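Local coordinates for pullulanase (Bacillus acidopullulyticus, PDB 2WAN), which hydrolyses alpha-1,6-glucosidic linkages in pullulan, and probably in related branched starch polysaccharides, at residues V114-L119 against K296-L301; A158-P163 against V269-V274. All blocks are in the same frame, centred on the assembly; numbering follows the deposited sequence.

Contact 1. Residues V114-L119 against K296-L301; sequences VSNAYL and KAHNIL
Parallel pairing of strand 114-121 with strand 295-302 joins the first and last strands of a mixed seven-stranded sheet, bringing the two ends of its strand order together, and Tyr118 and Leu301 form its regular bridge. Leu301 grips its partner strand twice: its N-H donates to Ala117 O (2.9 Å), and its O accepts from Leu119 N, which stands above the carbonyl plane. The CA-H of Tyr118 also points at this oxygen, which lies at the edge of the Tyr118 ring. On the same face the two side chains run side by side in the same direction, CE1 of Tyr118 meeting CD2 of Leu301 at 4.1 Å. Farther out, Tyr118 OH bonds to Gln571 and Thr576, tying the strand to the alpha-amylase catalytic region.

Toward Val114 the spacing of the CA atoms widens, and the His298 side chain lies against the backbone of residues 114-117. Its CG is anti to the backbone N (chi1 -159°). Asn116 CA sits over one face of the ring, 4.0 Å from the centroid, a CH-pi contact offset toward the rim. ND1 donates in the ring plane to Asn299 O at 2.7 Å, which fixes the rotation of the imidazole. Ser115 C lies over the same face as Asn116 CA.

The other surface of the pair is apolar. Ile300 CG2 packs on Leu119 CB (3.8 Å), CG1 of the same isoleucine approaches Ala117 CB, and Val290 and Val125 of the neighbouring strands add to the layer. At the far end Val114 N bonds to Lys296 O (2.9 Å). Beside that bond water 1, at the edge of the His298 ring, bridges two acceptors, donating to Val114 O and Ala297 O, 2.8 Å from each.

Contact 2. Residues A158-P163 against V269-V274; sequences AVSANP and VQTNLV
The carbonyl plane of Leu273 is approached on opposite faces by two donors, Ala161 N from the facing segment and Thr271 OG1 from its own. Both end 2.9 Å from Leu273 O; the Ala161 bond is nearly straight (173° at the hydrogen), whereas the threonine hydroxyl stands well above the plane. The second flat group, the carboxamide of Asn162, has CG anti to its carbonyl carbon (chi1 -64°), and its side chain crosses those of Thr271 and Leu273 obliquely. ND2 donates to two waters: water 2, at 3.0 Å, which also donates to Gln270 O, and water 3, which takes the N-H of Asn272. The amide oxygen, OD1, lies 3.7 Å from Leu273 CD2.

Between these groups the hydroxyls of Ser160 and Thr271 meet, OG to OG1 2.8 Å, and water 2 is hydrogen-bonded to the same serine OG. Ser160 OG, anti to the backbone N (chi1 -177°), also accepts a weak bond from Asn162 N in the loop that follows. Ser160 CB packs against Val269 CG1, and Ala161 CB rests on Leu273 CG at 3.9 Å.

Toward Ala158 the polar cluster gives way to a methyl contact, Ala158 CB on Val274 CG1 (4.0 Å), and Val274 CA-H points at Val159 O. Ser160 and Val274 are a non-hydrogen-bonded antiparallel pair at the end of strand 152-160. The partner chain turns a corner at Asn272: Thr271 pairs with Met133 in a small two-stranded sheet, while Val274 enters the seven-stranded one. The arrangement is that of an antiparallel strand pair at a strand end, where the partner chain passes from one sheet to another and a hydroxyl pair and two waters bridge the segments beside the corner.

In the fold
Both contacts reach the same seven-stranded sheet, their centres 15 Å apart and their nearest atoms about 6 Å apart without touching. Along the chain, contact 1 uses the outer segments and contact 2 the inner ones. Strand 124-129 runs between them, pairing with 114-121 on one side and with 273-278 on the other. Contact 1 brings the first and last strands together; contact 2 joins strands in the middle of the sheet order. The 105 residues between the segments of contact 2 include the four-stranded sheet of the X25 family, so the seven-stranded unit is assembled from chain on both sides of that inserted sheet.

Contact 1. Residues V114-L119 against K296-L301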
loop_
_atom_site.group_PDB
_atom_site.type_symbol
_atom_site.label_atom_id
_atom_site.label_comp_id
_atom_site.label_asym_id
_atom_site.label_seq_id
_atom_site.Cartn_x
_atom_site.Cartn_y
_atom_site.Cartn_z
ATOM N N VAL A 114 28.266 20.298 11.269
ATOM C CA VAL A 114 27.465 19.079 11.389
ATOM C C VAL A 114 26.076 19.485 10.887
ATOM O O VAL A 114 25.430 20.343 11.491
ATOM C CB VAL A 114 27.389 18.577 12.856
ATOM C CG1 VAL A 114 26.439 17.386 12.985
ATOM C CG2 VAL A 114 28.775 18.201 13.376
ATOM N N SER A 115 25.637 18.921 9.760
ATOM C CA SER A 115 24.399 19.397 9.122
ATOM C C SER A 115 23.124 18.684 9.615
ATOM O O SER A 115 22.015 19.177 9.403
ATOM C CB SER A 115 24.497 19.349 7.590
ATOM O OG SER A 115 24.689 18.024 7.132
ATOM N N ASN A 116 23.301 17.531 10.251
ATOM C CA ASN A 116 22.207 16.749 10.844
ATOM C C ASN A 116 22.754 15.733 11.826
ATOM O O ASN A 116 23.875 15.243 11.655
ATOM C CB ASN A 116 21.390 16.002 9.769
ATOM C CG ASN A 116 20.039 15.512 10.295
ATOM O OD1 ASN A 116 19.099 16.294 10.423
ATOM N ND2 ASN A 116 19.940 14.226 10.588
ATOM N N ALA A 117 21.966 15.401 12.851
ATOM C CA ALA A 117 22.336 14.347 13.795
ATOM C C ALA A 117 21.118 13.654 14.399
ATOM O O ALA A 117 20.165 14.318 14.834
ATOM C CB ALA A 117 23.236 14.891 14.909
ATOM N N TYR A 118 21.173 12.324 14.424
ATOM C CA TYR A 118 20.089 11.497 14.948
ATOM C C TYR A 118 20.589 10.599 16.059
ATOM O O TYR A 118 21.663 10.009 15.954
ATOM C CB TYR A 118 19.508 10.599 13.841
ATOM C CG TYR A 118 18.630 11.273 12.817
ATOM C CD1 TYR A 118 17.641 12.199 13.199
ATOM C CD2 TYR A 118 18.743 10.948 11.462
ATOM C CE1 TYR A 118 16.816 12.796 12.267
ATOM C CE2 TYR A 118 17.917 11.528 10.518
ATOM C CZ TYR A 118 16.945 12.458 10.925
ATOM O OH TYR A 118 16.115 13.054 10.005
ATOM N N LEU A 119 19.794 10.471 17.114
ATOM C CA LEU A 119 20.038 9.484 18.141
ATOM C C LEU A 119 19.284 8.224 17.713
ATOM O O LEU A 119 18.051 8.141 17.853
ATOM C CB LEU A 119 19.570 10.012 19.511
ATOM C CG LEU A 119 19.887 9.196 20.770
ATOM C CD1 LEU A 119 21.419 9.058 20.995
ATOM C CD2 LEU A 119 19.210 9.822 21.997
ATOM N N LYS A 296 30.742 23.370 12.989
ATOM C CA LYS A 296 29.645 23.977 13.748
ATOM C C LYS A 296 28.750 22.881 14.345
ATOM O O LYS A 296 28.441 21.890 13.675
ATOM C CB LYS A 296 28.839 24.907 12.832
ATOM C CG LYS A 296 27.631 25.588 13.466
ATOM C CD LYS A 296 26.872 26.412 12.427
ATOM C CE LYS A 296 25.946 27.441 13.075
ATOM N NZ LYS A 296 24.631 26.870 13.485
ATOM N N ALA A 297 28.362 23.061 15.608
ATOM C CA ALA A 297 27.541 22.093 16.338
ATOM C C ALA A 297 26.111 21.980 15.787
ATOM O O ALA A 297 25.623 22.891 15.111
ATOM C CB ALA A 297 27.506 22.451 17.831
ATOM N N HIS A 298 25.451 20.858 16.085
ATOM C CA HIS A 298 24.055 20.633 15.681
ATOM C C HIS A 298 23.289 19.880 16.761
ATOM O O HIS A 298 23.848 19.047 17.469
ATOM C CB HIS A 298 23.981 19.835 14.371
ATOM C CG HIS A 298 22.683 19.993 13.635
ATOM N ND1 HIS A 298 21.576 19.213 13.895
ATOM C CD2 HIS A 298 22.315 20.849 12.652
ATOM C CE1 HIS A 298 20.585 19.578 13.101
ATOM N NE2 HIS A 298 21.006 20.572 12.340
ATOM N N ASN A 299 21.996 20.171 16.868
ATOM C CA ASN A 299 21.103 19.389 17.715
ATOM C C ASN A 299 21.061 17.923 17.287
ATOM O O ASN A 299 21.178 17.618 16.091
ATOM C CB ASN A 299 19.694 19.978 17.655
ATOM C CG ASN A 299 18.702 19.199 18.500
ATOM O OD1 ASN A 299 18.740 19.244 19.733
ATOM N ND2 ASN A 299 17.810 18.475 17.837
ATOM N N ILE A 300 20.915 17.035 18.266
ATOM C CA ILE A 300 20.727 15.602 18.034
ATOM C C ILE A 300 19.248 15.279 18.261
ATOM O O ILE A 300 18.744 15.350 19.396
ATOM C CB ILE A 300 21.569 14.725 18.997
ATOM C CG1 ILE A 300 23.038 15.174 19.044
ATOM C CG2 ILE A 300 21.461 13.241 18.627
ATOM C CD1 ILE A 300 23.832 14.549 20.191
ATOM N N LEU A 301 18.552 14.933 17.185
ATOM C CA LEU A 301 17.127 14.633 17.281
ATOM C C LEU A 301 16.961 13.152 17.515
ATOM O O LEU A 301 17.550 12.351 16.794
ATOM C CB LEU A 301 16.389 15.044 16.005
ATOM C CG LEU A 301 14.857 14.985 16.092
ATOM C CD1 LEU A 301 14.317 16.217 16.812
ATOM C CD2 LEU A 301 14.288 14.891 14.680
HETATM O O HOH W 1 25.310 22.984 12.294
#

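Contact 2. Residues A158-P163 against V269-V274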
loop_
_atom_site.group_PDB
_atom_site.type_symbol
_atom_site.label_atom_id
_atom_site.label_comp_id
_atom_site.label_asym_id
_atom_site.label_seq_id
_atom_site.Cartn_x
_atom_site.Cartn_y
_atom_site.Cartn_z
ATOM N N ALA A 158 34.211 6.538 16.984
ATOM C CA ALA A 158 33.706 7.231 15.808
ATOM C C ALA A 158 34.098 6.461 14.550
ATOM O O ALA A 158 35.282 6.386 14.200
ATOM C CB ALA A 158 34.231 8.659 15.756
ATOM N N VAL A 159 33.103 5.873 13.888
ATOM C CA VAL A 159 33.332 5.109 12.657
ATOM C C VAL A 159 32.515 5.695 11.508
ATOM O O VAL A 159 31.584 6.477 11.740
ATOM C CB VAL A 159 33.039 3.589 12.841
ATOM C CG1 VAL A 159 33.835 3.013 14.011
ATOM C CG2 VAL A 159 31.528 3.316 13.014
ATOM N N SER A 160 32.871 5.349 10.272
ATOM C CA SER A 160 32.055 5.748 9.126
ATOM C C SER A 160 30.782 4.914 9.077
ATOM O O SER A 160 30.811 3.705 9.320
ATOM C CB SER A 160 32.797 5.571 7.807
ATOM O OG SER A 160 31.993 6.034 6.726
ATOM N N ALA A 161 29.674 5.571 8.743
ATOM C CA ALA A 161 28.376 4.902 8.663
ATOM C C ALA A 161 28.095 4.392 7.247
ATOM O O ALA A 161 27.141 3.629 7.028
ATOM C CB ALA A 161 27.267 5.841 9.129
ATOM N N ASN A 162 28.924 4.815 6.291
ATOM C CA ASN A 162 28.796 4.363 4.912
ATOM C C ASN A 162 28.943 2.857 4.809
ATOM O O ASN A 162 29.872 2.287 5.373
ATOM C CB ASN A 162 29.821 5.053 4.017
ATOM C CG ASN A 162 29.608 6.545 3.939
ATOM O OD1 ASN A 162 28.486 7.028 4.066
ATOM N ND2 ASN A 162 30.688 7.287 3.729
ATOM N N PRO A 163 28.008 2.198 4.104
ATOM C CA PRO A 163 28.128 0.755 3.920
ATOM C C PRO A 163 29.297 0.442 2.982
ATOM O O PRO A 163 29.694 1.298 2.186
ATOM C CB PRO A 163 26.786 0.363 3.288
ATOM C CG PRO A 163 26.279 1.622 2.646
ATOM C CD PRO A 163 26.799 2.758 3.467
ATOM N N VAL A 269 39.993 6.211 7.660
ATOM C CA VAL A 269 38.755 6.247 6.859
ATOM C C VAL A 269 38.296 7.689 6.628
ATOM O O VAL A 269 38.244 8.491 7.561
ATOM C CB VAL A 269 37.607 5.413 7.523
ATOM C CG1 VAL A 269 36.334 5.446 6.676
ATOM C CG2 VAL A 269 38.041 3.966 7.758
ATOM N N GLN A 270 37.988 8.016 5.378
ATOM C CA GLN A 270 37.462 9.333 5.027
ATOM C C GLN A 270 35.947 9.221 4.855
ATOM O O GLN A 270 35.455 8.275 4.227
ATOM C CB GLN A 270 38.123 9.872 3.754
ATOM C CG GLN A 270 39.649 9.987 3.866
ATOM C CD GLN A 270 40.317 10.324 2.545
ATOM O OE1 GLN A 270 40.012 11.339 1.917
ATOM N NE2 GLN A 270 41.247 9.470 2.120
ATOM N N THR A 271 35.215 10.178 5.425
ATOM C CA THR A 271 33.746 10.096 5.471
ATOM C C THR A 271 33.073 11.425 5.821
ATOM O O THR A 271 33.660 12.270 6.507
ATOM C CB THR A 271 33.267 8.977 6.450
ATOM O OG1 THR A 271 31.843 8.816 6.357
ATOM C CG2 THR A 271 33.659 9.285 7.907
ATOM N N ASN A 272 31.841 11.603 5.339
ATOM C CA ASN A 272 31.021 12.753 5.704
ATOM C C ASN A 272 29.794 12.309 6.509
ATOM O O ASN A 272 28.854 13.080 6.708
ATOM C CB ASN A 272 30.608 13.558 4.463
ATOM C CG ASN A 272 29.697 12.776 3.518
ATOM O OD1 ASN A 272 29.436 11.590 3.715
ATOM N ND2 ASN A 272 29.218 13.449 2.483
ATOM N N LEU A 273 29.824 11.055 6.951
ATOM C CA LEU A 273 28.717 10.433 7.684
ATOM C C LEU A 273 29.272 9.483 8.725
ATOM O O LEU A 273 29.813 8.419 8.397
ATOM C CB LEU A 273 27.786 9.685 6.721
ATOM C CG LEU A 273 26.459 9.146 7.274
ATOM C CD1 LEU A 273 25.579 10.286 7.778
ATOM C CD2 LEU A 273 25.757 8.360 6.173
ATOM N N VAL A 274 29.111 9.866 9.991
ATOM C CA VAL A 274 29.769 9.187 11.093
ATOM C C VAL A 274 28.776 8.552 12.060
ATOM O O VAL A 274 27.742 9.143 12.382
ATOM C CB VAL A 274 30.682 10.175 11.886
ATOM C CG1 VAL A 274 31.487 9.437 12.945
ATOM C CG2 VAL A 274 31.610 10.929 10.942
HETATM O O HOH W 2 33.410 6.124 4.439
HETATM O O HOH W 3 31.691 9.899 2.912
#